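Local structure of MarR family transcriptional regulator (Peptoclostridium difficile, 5ERI) at residues E128-N131 with R132-I136; D139-D143 with E144-V148. The protein probably acts as a dimeric, DNA-binding transcription factor of the MarR family, with a winged helix-turn-helix fold. All coordinates share one frame; numbering follows the deposited sequence.

Contact 1: residues E128-N131 with R132-I136; sequences EEEN and RSIEI
Ser133 and Glu129 illustrate how a serine inside a helix can double a backbone bond. Glu129 O accepts from Ser133 N at 2.9 Å and from Ser133 OG at 2.8 Å, the two donors reaching it from opposite faces of its carbonyl plane. The hydroxyl is brought back over the preceding turn because OG lies beside its own backbone N (chi1 -35°). Ordinary helical bonds run alongside, such as Ile134 N to Glu130 O.

Among the charged side chains, Glu129 and Arg132 lie side by side, with carboxylate and guanidinium planes almost perpendicular. Glu129 OE1 meets the aliphatic Arg132 CD at 3.7 Å, while Arg132 NH1 stays 4.6 Å from Glu129 OE1, beyond a salt bridge. Each charge is answered by another partner: Glu129 by Lys47, Arg132 by Glu163 of the second subunit.

Ile134 supplies van der Waals contact, its CD1 lying 3.6 Å from Asn131 OD1 as the two side chains run alongside each other. Backbone of the second subunit holds the Asn131 amide, through Asp26 N and Thr24 O; Glu130 forms a salt bridge to Arg31 of that subunit. These turns, in the C-terminal half of helix 117-138, face the partner's helix 29-47 and helix 143-167.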
ATOM      1  N   GLU A 128      18.446  -0.192  -7.235  1.00 54.03           N
ATOM      2  CA  GLU A 128      18.449  -0.950  -8.476  1.00 61.08           C
ATOM      3  C   GLU A 128      17.068  -1.614  -8.642  1.00 56.58           C
ATOM      4  O   GLU A 128      16.435  -1.558  -9.724  1.00 56.45           O
ATOM      5  CB  GLU A 128      19.545  -2.049  -8.457  1.00 72.83           C
ATOM      6  CG  GLU A 128      20.971  -1.615  -8.805  1.00 82.33           C
ATOM      7  CD  GLU A 128      21.993  -2.798  -8.915  1.00 93.96           C
ATOM      8  OE1 GLU A 128      21.627  -3.994  -9.146  1.00 85.50           O
ATOM      9  OE2 GLU A 128      23.211  -2.518  -8.781  1.00 81.78           O
ATOM     10  N   GLU A 129      16.597  -2.250  -7.567  1.00 52.41           N
ATOM     11  CA  GLU A 129      15.275  -2.953  -7.638  1.00 50.23           C
ATOM     12  C   GLU A 129      14.118  -2.042  -7.903  1.00 51.75           C
ATOM     13  O   GLU A 129      13.184  -2.388  -8.661  1.00 50.79           O
ATOM     14  CB  GLU A 129      15.036  -3.796  -6.410  1.00 48.92           C
ATOM     15  CG  GLU A 129      15.871  -5.105  -6.446  1.00 70.27           C
ATOM     16  CD  GLU A 129      15.689  -5.979  -7.733  1.00 79.23           C
ATOM     17  OE1 GLU A 129      14.662  -5.787  -8.485  1.00 82.19           O
ATOM     18  OE2 GLU A 129      16.569  -6.863  -7.991  1.00 80.09           O
ATOM     19  N   GLU A 130      14.194  -0.848  -7.319  1.00 50.12           N
ATOM     20  CA  GLU A 130      13.120   0.113  -7.499  1.00 46.95           C
ATOM     21  C   GLU A 130      13.121   0.518  -8.996  1.00 45.83           C
ATOM     22  O   GLU A 130      12.059   0.633  -9.671  1.00 45.54           O
ATOM     23  CB  GLU A 130      13.354   1.331  -6.536  1.00 51.05           C
ATOM     24  CG  GLU A 130      12.207   2.341  -6.442  1.00 64.56           C
ATOM     25  CD  GLU A 130      12.252   3.334  -5.226  1.00 71.45           C
ATOM     26  OE1 GLU A 130      11.399   4.258  -5.278  1.00 71.19           O
ATOM     27  OE2 GLU A 130      13.082   3.233  -4.243  1.00 63.49           O
ATOM     28  N   ASN A 131      14.315   0.742  -9.543  1.00 46.11           N
ATOM     29  CA  ASN A 131      14.381   1.171 -10.961  1.00 49.96           C
ATOM     30  C   ASN A 131      13.894   0.043 -11.870  1.00 52.56           C
ATOM     31  O   ASN A 131      13.283   0.303 -12.883  1.00 43.08           O
ATOM     32  CB  ASN A 131      15.780   1.569 -11.356  1.00 52.89           C
ATOM     33  CG  ASN A 131      16.187   2.925 -10.802  1.00 53.85           C
ATOM     34  OD1 ASN A 131      15.367   3.841 -10.602  1.00 52.84           O
ATOM     35  ND2 ASN A 131      17.483   3.077 -10.605  1.00 50.85           N
ATOM     36  N   ARG A 132      14.149  -1.201 -11.473  1.00 46.18           N
ATOM     37  CA  ARG A 132      13.607  -2.316 -12.226  1.00 54.37           C
ATOM     38  C   ARG A 132      12.051  -2.354 -12.167  1.00 58.92           C
ATOM     39  O   ARG A 132      11.384  -2.622 -13.220  1.00 56.33           O
ATOM     40  CB  ARG A 132      14.227  -3.613 -11.715  1.00 54.51           C
ATOM     41  CG  ARG A 132      13.915  -4.774 -12.640  1.00 78.89           C
ATOM     42  CD  ARG A 132      13.270  -5.925 -11.899  1.00 90.15           C
ATOM     43  NE  ARG A 132      12.848  -6.978 -12.806  1.00108.40           N
ATOM     44  CZ  ARG A 132      12.156  -8.039 -12.415  1.00133.89           C
ATOM     45  NH1 ARG A 132      11.805  -8.169 -11.141  1.00145.11           N
ATOM     46  NH2 ARG A 132      11.818  -8.973 -13.285  1.00142.41           N
ATOM     47  N   SER A 133      11.471  -2.040 -10.972  1.00 53.24           N
ATOM     48  CA  SER A 133       9.982  -2.050 -10.831  1.00 47.13           C
ATOM     49  C   SER A 133       9.408  -0.932 -11.598  1.00 38.19           C
ATOM     50  O   SER A 133       8.313  -1.028 -12.155  1.00 42.59           O
ATOM     51  CB  SER A 133       9.505  -1.968  -9.366  1.00 47.99           C
ATOM     52  OG  SER A 133      10.400  -2.660  -8.547  1.00 56.80           O
ATOM     53  N   ILE A 134      10.139   0.175 -11.609  1.00 41.00           N
ATOM     54  CA  ILE A 134       9.702   1.372 -12.335  1.00 41.37           C
ATOM     55  C   ILE A 134       9.622   1.075 -13.831  1.00 45.89           C
ATOM     56  O   ILE A 134       8.692   1.472 -14.513  1.00 45.77           O
ATOM     57  CB  ILE A 134      10.722   2.524 -12.170  1.00 43.74           C
ATOM     58  CG1 ILE A 134      10.513   3.242 -10.829  1.00 45.88           C
ATOM     59  CG2 ILE A 134      10.571   3.541 -13.306  1.00 45.29           C
ATOM     60  CD1 ILE A 134      11.733   4.005 -10.399  1.00 48.78           C
ATOM     61  N   GLU A 135      10.621   0.378 -14.316  1.00 49.22           N
ATOM     62  CA  GLU A 135      10.647   0.039 -15.727  1.00 61.69           C
ATOM     63  C   GLU A 135       9.383  -0.809 -16.119  1.00 58.29           C
ATOM     64  O   GLU A 135       8.699  -0.513 -17.112  1.00 56.55           O
ATOM     65  CB  GLU A 135      11.989  -0.652 -16.066  1.00 62.79           C
ATOM     66  CG  GLU A 135      13.052   0.290 -16.685  1.00 80.66           C
ATOM     67  CD  GLU A 135      14.202   0.800 -15.747  1.00 96.94           C
ATOM     68  OE1 GLU A 135      13.975   1.677 -14.813  1.00 77.41           O
ATOM     69  OE2 GLU A 135      15.377   0.369 -16.012  1.00 84.64           O
ATOM     70  N   ILE A 136       9.067  -1.792 -15.277  1.00 57.94           N
ATOM     71  CA  ILE A 136       7.888  -2.659 -15.432  1.00 50.58           C
ATOM     72  C   ILE A 136       6.655  -1.827 -15.431  1.00 49.23           C
ATOM     73  O   ILE A 136       5.814  -2.059 -16.266  1.00 54.91           O
ATOM     74  CB  ILE A 136       7.794  -3.762 -14.357  1.00 49.54           C
ATOM     75  CG1 ILE A 136       8.925  -4.786 -14.568  1.00 56.55           C
ATOM     76  CG2 ILE A 136       6.477  -4.519 -14.459  1.00 57.41           C
ATOM     77  CD1 ILE A 136       9.261  -5.695 -13.387  1.00 50.40           C
TER

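Contact 2: residues D139-D143 with E144-V148; sequences DNFTD and EEKQV
Thr142 turns its OG1 between its own backbone N and carbonyl carbon (chi1 72°), which aims the hydroxyl at the first turn of the helix that follows. Glu145 answers with CG beside its backbone N (chi1 -72°) and an extended chain beyond, which carries the carboxylate back to the start of that turn. The two side chains cross at about a right angle, and the result is a textbook capping box with Thr142 as N-cap. In one direction Glu145 N donates to Thr142 OG1 at 3.1 Å; in the other Thr142 N donates to Glu145 OE1 at 2.8 Å. This second bond is nearly straight, 169° at the hydrogen, and meets the oxygen on its anti side, somewhat out of the carboxylate plane. The reciprocal bonds give partners to two backbone N-H groups at the helix start, and the N-terminal end of the helix dipole would be expected to favour the negative charge of Glu145, as would Lys155 of the second subunit, a long and weak ion partner of the same carboxylate.

Behind the cap, the backbone bonds from Lys146 N to Thr142 O and from Gln147 N to Asp143 O set the helical repeat going. Phe141 packs beside them: its CD2 comes within 3.5 Å of Glu145 CB, and Lys146 N lies at the ring edge, near its plane. Methylenes also meet, Lys146 CG lying 4.0 Å from Phe141 CB.

The ring also meets that of Phe138, at the end of the preceding helix, and makes a cation-pi contact with Lys155 of the second subunit. The capping box marks the passage from helix 117-138 through a short surface loop into helix 143-167, at a point where the partner chain's own helix 143-167 packs alongside.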
ATOM      1  N   ASP A 139       6.375   0.013 -18.856  1.00 61.87           N
ATOM      2  CA  ASP A 139       6.343  -0.773 -20.089  1.00 60.78           C
ATOM      3  C   ASP A 139       5.288  -0.234 -21.047  1.00 55.51           C
ATOM      4  O   ASP A 139       4.116  -0.087 -20.700  1.00 46.36           O
ATOM      5  CB  ASP A 139       6.028  -2.224 -19.760  1.00 65.10           C
ATOM      6  CG  ASP A 139       6.443  -3.188 -20.861  1.00 74.35           C
ATOM      7  OD1 ASP A 139       7.072  -2.750 -21.846  1.00 72.15           O
ATOM      8  OD2 ASP A 139       6.109  -4.390 -20.739  1.00 71.93           O
ATOM      9  N   ASN A 140       5.717   0.136 -22.245  1.00 58.65           N
ATOM     10  CA  ASN A 140       4.773   0.579 -23.279  1.00 59.33           C
ATOM     11  C   ASN A 140       4.236   1.939 -23.050  1.00 56.37           C
ATOM     12  O   ASN A 140       3.331   2.344 -23.759  1.00 59.57           O
ATOM     13  CB  ASN A 140       3.600  -0.422 -23.495  1.00 63.63           C
ATOM     14  CG  ASN A 140       4.094  -1.821 -23.898  1.00 83.79           C
ATOM     15  OD1 ASN A 140       5.110  -1.960 -24.594  1.00 90.73           O
ATOM     16  ND2 ASN A 140       3.389  -2.863 -23.458  1.00 94.53           N
ATOM     17  N   PHE A 141       4.802   2.674 -22.083  1.00 60.88           N
ATOM     18  CA  PHE A 141       4.444   4.093 -21.903  1.00 54.60           C
ATOM     19  C   PHE A 141       5.224   4.969 -22.885  1.00 56.86           C
ATOM     20  O   PHE A 141       6.409   4.710 -23.091  1.00 53.62           O
ATOM     21  CB  PHE A 141       4.791   4.536 -20.493  1.00 53.79           C
ATOM     22  CG  PHE A 141       3.653   4.398 -19.531  1.00 53.36           C
ATOM     23  CD1 PHE A 141       3.206   3.153 -19.171  1.00 47.44           C
ATOM     24  CD2 PHE A 141       3.037   5.518 -18.995  1.00 51.75           C
ATOM     25  CE1 PHE A 141       2.140   3.024 -18.302  1.00 45.51           C
ATOM     26  CE2 PHE A 141       1.965   5.396 -18.141  1.00 45.00           C
ATOM     27  CZ  PHE A 141       1.515   4.143 -17.793  1.00 45.73           C
ATOM     28  N   THR A 142       4.587   6.000 -23.454  1.00 62.17           N
ATOM     29  CA  THR A 142       5.340   7.080 -24.127  1.00 63.63           C
ATOM     30  C   THR A 142       5.887   8.030 -23.086  1.00 73.05           C
ATOM     31  O   THR A 142       5.456   8.024 -21.937  1.00 74.91           O
ATOM     32  CB  THR A 142       4.486   7.945 -25.059  1.00 61.49           C
ATOM     33  OG1 THR A 142       3.622   8.777 -24.283  1.00 63.81           O
ATOM     34  CG2 THR A 142       3.650   7.077 -26.065  1.00 59.32           C
ATOM     35  N   ASP A 143       6.819   8.873 -23.499  1.00 74.78           N
ATOM     36  CA  ASP A 143       7.379   9.864 -22.603  1.00 70.40           C
ATOM     37  C   ASP A 143       6.344  10.825 -22.122  1.00 69.75           C
ATOM     38  O   ASP A 143       6.369  11.219 -20.954  1.00 59.24           O
ATOM     39  CB  ASP A 143       8.518  10.623 -23.269  1.00 90.08           C
ATOM     40  CG  ASP A 143       9.820   9.804 -23.312  1.00101.82           C
ATOM     41  OD1 ASP A 143       9.751   8.540 -23.355  1.00101.13           O
ATOM     42  OD2 ASP A 143      10.911  10.434 -23.294  1.00113.75           O
ATOM     43  N   GLU A 144       5.434  11.215 -23.001  1.00 59.87           N
ATOM     44  CA  GLU A 144       4.418  12.155 -22.594  1.00 63.43           C
ATOM     45  C   GLU A 144       3.500  11.526 -21.472  1.00 65.05           C
ATOM     46  O   GLU A 144       3.115  12.199 -20.521  1.00 55.62           O
ATOM     47  CB  GLU A 144       3.603  12.552 -23.811  1.00 66.39           C
ATOM     48  CG  GLU A 144       2.319  13.311 -23.484  1.00 87.96           C
ATOM     49  CD  GLU A 144       2.470  14.802 -23.645  1.00103.48           C
ATOM     50  OE1 GLU A 144       3.078  15.172 -24.669  1.00130.13           O
ATOM     51  OE2 GLU A 144       1.989  15.596 -22.781  1.00112.74           O
ATOM     52  N   GLU A 145       3.140  10.248 -21.623  1.00 59.17           N
ATOM     53  CA  GLU A 145       2.278   9.541 -20.661  1.00 51.98           C
ATOM     54  C   GLU A 145       2.987   9.462 -19.321  1.00 48.66           C
ATOM     55  O   GLU A 145       2.388   9.714 -18.308  1.00 46.46           O
ATOM     56  CB  GLU A 145       1.944   8.110 -21.132  1.00 50.00           C
ATOM     57  CG  GLU A 145       0.951   8.064 -22.321  1.00 56.56           C
ATOM     58  CD  GLU A 145       0.794   6.660 -22.961  1.00 60.07           C
ATOM     59  OE1 GLU A 145       1.809   5.894 -23.088  1.00 53.50           O
ATOM     60  OE2 GLU A 145      -0.356   6.344 -23.365  1.00 72.77           O
ATOM     61  N   LYS A 146       4.273   9.136 -19.340  1.00 52.68           N
ATOM     62  CA  LYS A 146       5.119   9.123 -18.142  1.00 53.93           C
ATOM     63  C   LYS A 146       5.001  10.424 -17.350  1.00 52.10           C
ATOM     64  O   LYS A 146       4.693  10.422 -16.137  1.00 59.35           O
ATOM     65  CB  LYS A 146       6.568   8.889 -18.479  1.00 50.20           C
ATOM     66  CG  LYS A 146       6.890   7.494 -18.886  1.00 55.94           C
ATOM     67  CD  LYS A 146       8.408   7.256 -18.878  1.00 55.85           C
ATOM     68  CE  LYS A 146       8.756   6.205 -19.906  1.00 58.39           C
ATOM     69  NZ  LYS A 146      10.036   5.540 -19.530  1.00 73.02           N
ATOM     70  N   GLN A 147       5.235  11.520 -18.029  1.00 51.34           N
ATOM     71  CA  GLN A 147       5.151  12.834 -17.420  1.00 55.55           C
ATOM     72  C   GLN A 147       3.750  13.103 -16.915  1.00 55.44           C
ATOM     73  O   GLN A 147       3.544  13.678 -15.819  1.00 53.23           O
ATOM     74  CB  GLN A 147       5.513  13.936 -18.438  1.00 62.01           C
ATOM     75  CG  GLN A 147       6.919  13.856 -19.020  1.00 74.34           C
ATOM     76  CD  GLN A 147       7.045  14.797 -20.212  1.00 92.77           C
ATOM     77  OE1 GLN A 147       6.262  15.755 -20.335  1.00 98.71           O
ATOM     78  NE2 GLN A 147       7.983  14.506 -21.122  1.00 94.57           N
ATOM     79  N   VAL A 148       2.759  12.721 -17.699  1.00 48.11           N
ATOM     80  CA  VAL A 148       1.417  13.090 -17.311  1.00 48.59           C
ATOM     81  C   VAL A 148       0.995  12.372 -16.016  1.00 46.36           C
ATOM     82  O   VAL A 148       0.355  12.935 -15.104  1.00 44.09           O
ATOM     83  CB  VAL A 148       0.455  12.789 -18.465  1.00 50.68           C
ATOM     84  CG1 VAL A 148      -0.986  13.056 -18.025  1.00 54.06           C
ATOM     85  CG2 VAL A 148       0.810  13.678 -19.657  1.00 58.97           C
TER

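Overall arrangement
Followed from the N terminus, the chain passes through helix 29-47, then the helices and strands of the winged helix-turn-helix region, which probably binds DNA, before entering helix 117-138, where contact 1 joins successive turns. Contact 2 comes next, after that helix has ended, and spans the short loop and the opening turn or so of helix 143-167. The two are in series, neither nesting nor crossing, with centres about 15 Å apart. Each is local: contact 1 closes no loop, whereas contact 2 caps the helix at the end of one. Together they illustrate how helix continuation and helix initiation succeed each other at a helical corner. Both touch the second subunit, placing this corner at the dimer interface.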